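Local structure of haloacid dehalogenase domain protein hydrolase (Planctomyces limnophilus, 4OVY) at residues G185-L190 and E206-D211. The protein is a calcium-binding member of the haloacid dehalogenase-like family, probably a hydrolase and putatively a phosphatase. Residues are numbered along the deposited sequence; the frame is centred on the assembly and turned at random.
Sequences GSSVKL and ELNFID. With EDO (1,2-ethanediol), chain D; EDO (1,2-ethanediol), chain I.
With OG of S187 between its backbone N and carbonyl carbon (chi1 58°) and CG of N208 anti to its own N, hydroxyl and carboxamide meet across the strands. N208 ND2 donates to S187 OG at 2.9 Å, the hydroxyl lying nearly in the amide plane; the same nitrogen also donates to one ethanediol and S187 OG to a second, both probably from the crystallisation liquor. In the adjoining backbone, S187 O accepts from both N208 N (2.9 Å) and F209 N (3.2 Å), which approach from the same face of the S187 carbonyl plane. S187 N donates back to F209 O (2.8 Å) from within the plane of the F209 carbonyl. Past the bulge, K189 N donates to E206 O at 2.9 Å. The aliphatic part of K189 crosses the E206 carboxylate, CE 3.2 Å from OE2, yet NZ stays 4.5 Å from OE2, too far for a salt bridge. At the other end D211 N reaches S186 OG at 3.0 Å; that hydroxyl also bonds G162 O. Q222 of the second subunit packs on S187 and N208. N208 and F209 facing S187, with N208 at phi/psi -101°/-51°, fit a classic beta bulge between antiparallel strands 183-195 and 207-209.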
loop_
_atom_site.group_PDB
_atom_site.type_symbol
_atom_site.label_atom_id
_atom_site.label_comp_id
_atom_site.label_asym_id
_atom_site.label_seq_id
_atom_site.Cartn_x
_atom_site.Cartn_y
_atom_site.Cartn_z
ATOM N N GLY A 185 -8.679 -0.004 -0.948
ATOM C CA GLY A 185 -9.989 -0.151 -1.549
ATOM C C GLY A 185 -9.959 -1.041 -2.774
ATOM O O GLY A 185 -8.944 -1.671 -3.084
ATOM N N SER A 186 -11.082 -1.094 -3.467
ATOM C CA SER A 186 -11.149 -1.821 -4.733
ATOM C C SER A 186 -10.533 -0.951 -5.828
ATOM O O SER A 186 -10.516 0.273 -5.720
ATOM C CB SER A 186 -12.592 -2.173 -5.077
ATOM O OG SER A 186 -13.144 -3.051 -4.115
ATOM N N SER A 187 -10.034 -1.580 -6.883
ATOM C CA SER A 187 -9.319 -0.848 -7.924
ATOM C C SER A 187 -9.399 -1.515 -9.302
ATOM O O SER A 187 -9.678 -2.711 -9.420
ATOM C CB SER A 187 -7.845 -0.675 -7.517
ATOM O OG SER A 187 -7.214 -1.931 -7.287
ATOM N N VAL A 188 -9.180 -0.703 -10.332
ATOM C CA VAL A 188 -8.923 -1.190 -11.691
ATOM C C VAL A 188 -7.427 -1.158 -11.947
ATOM O O VAL A 188 -6.672 -0.505 -11.211
ATOM C CB VAL A 188 -9.624 -0.335 -12.769
ATOM C CG1 VAL A 188 -11.127 -0.325 -12.543
ATOM C CG2 VAL A 188 -9.067 1.096 -12.820
ATOM N N LYS A 189 -6.997 -1.854 -12.993
ATOM C CA LYS A 189 -5.602 -1.831 -13.389
ATOM C C LYS A 189 -5.245 -0.499 -14.042
ATOM O O LYS A 189 -6.102 0.182 -14.614
ATOM C CB LYS A 189 -5.278 -2.987 -14.336
ATOM C CG LYS A 189 -5.352 -4.353 -13.673
ATOM C CD LYS A 189 -4.765 -5.426 -14.571
ATOM C CE LYS A 189 -5.103 -6.819 -14.070
ATOM N NZ LYS A 189 -4.510 -7.074 -12.736
ATOM N N LEU A 190 -3.973 -0.137 -13.919
ATOM C CA LEU A 190 -3.417 1.055 -14.546
ATOM C C LEU A 190 -2.330 0.686 -15.542
ATOM O O LEU A 190 -1.711 -0.365 -15.436
ATOM C CB LEU A 190 -2.811 1.972 -13.487
ATOM C CG LEU A 190 -3.777 2.539 -12.449
ATOM C CD1 LEU A 190 -2.999 3.309 -11.389
ATOM C CD2 LEU A 190 -4.832 3.420 -13.109
ATOM N N GLU A 206 -10.219 -3.184 -16.761
ATOM C CA GLU A 206 -9.818 -4.454 -16.194
ATOM C C GLU A 206 -9.771 -4.294 -14.681
ATOM O O GLU A 206 -9.231 -3.305 -14.191
ATOM C CB GLU A 206 -8.440 -4.823 -16.735
ATOM C CG GLU A 206 -8.145 -6.302 -16.776
ATOM C CD GLU A 206 -6.749 -6.593 -17.298
ATOM O OE1 GLU A 206 -6.212 -5.770 -18.079
ATOM O OE2 GLU A 206 -6.186 -7.640 -16.914
ATOM N N LEU A 207 -10.348 -5.250 -13.954
ATOM C CA LEU A 207 -10.330 -5.224 -12.494
ATOM C C LEU A 207 -8.937 -5.550 -11.977
ATOM O O LEU A 207 -8.263 -6.432 -12.495
ATOM C CB LEU A 207 -11.310 -6.241 -11.905
ATOM C CG LEU A 207 -12.805 -5.969 -12.034
ATOM C CD1 LEU A 207 -13.577 -7.117 -11.400
ATOM C CD2 LEU A 207 -13.177 -4.631 -11.399
ATOM N N ASN A 208 -8.526 -4.845 -10.934
ATOM C CA ASN A 208 -7.288 -5.157 -10.243
ATOM C C ASN A 208 -7.574 -5.919 -8.955
ATOM O O ASN A 208 -6.986 -6.971 -8.706
ATOM C CB ASN A 208 -6.509 -3.872 -9.943
ATOM C CG ASN A 208 -5.171 -4.146 -9.289
ATOM O OD1 ASN A 208 -4.433 -5.015 -9.731
ATOM N ND2 ASN A 208 -4.853 -3.406 -8.232
ATOM N N PHE A 209 -8.476 -5.389 -8.138
ATOM C CA PHE A 209 -8.734 -5.959 -6.825
ATOM C C PHE A 209 -10.075 -5.513 -6.261
ATOM O O PHE A 209 -10.455 -4.354 -6.408
ATOM C CB PHE A 209 -7.606 -5.569 -5.868
ATOM C CG PHE A 209 -7.658 -6.277 -4.550
ATOM C CD1 PHE A 209 -7.296 -7.617 -4.453
ATOM C CD2 PHE A 209 -8.066 -5.607 -3.400
ATOM C CE1 PHE A 209 -7.344 -8.273 -3.233
ATOM C CE2 PHE A 209 -8.114 -6.261 -2.180
ATOM C CZ PHE A 209 -7.752 -7.591 -2.098
ATOM N N ILE A 210 -10.777 -6.456 -5.622
ATOM C CA ILE A 210 -12.022 -6.200 -4.920
ATOM C C ILE A 210 -11.773 -6.417 -3.427
ATOM O O ILE A 210 -11.523 -7.539 -2.976
ATOM C CB ILE A 210 -13.157 -7.133 -5.409
ATOM C CG1 ILE A 210 -13.381 -6.966 -6.916
ATOM C CG2 ILE A 210 -14.445 -6.875 -4.636
ATOM C CD1 ILE A 210 -13.649 -5.542 -7.374
ATOM N N ASP A 211 -11.859 -5.328 -2.668
ATOM C CA ASP A 211 -11.457 -5.295 -1.264
ATOM C C ASP A 211 -12.658 -5.446 -0.323
ATOM O O ASP A 211 -12.972 -4.538 0.463
ATOM C CB ASP A 211 -10.741 -3.968 -0.991
ATOM C CG ASP A 211 -10.171 -3.881 0.414
ATOM O OD1 ASP A 211 -9.486 -4.838 0.830
ATOM O OD2 ASP A 211 -10.395 -2.842 1.086
HETATM C C1 EDO D . -5.958 -2.501 -2.528
HETATM O O1 EDO D . -6.016 -1.118 -2.149
HETATM C C2 EDO D . -5.827 -2.657 -4.046
HETATM O O2 EDO D . -6.920 -2.045 -4.736
HETATM C C1 EDO I . -1.580 -2.873 -7.368
HETATM O O1 EDO I . -2.599 -3.026 -6.367
HETATM C C2 EDO I . -0.425 -3.788 -7.039
HETATM O O2 EDO I . -0.939 -5.100 -6.782
HETATM O O HOH W 1 -2.069 -5.713 -11.027
#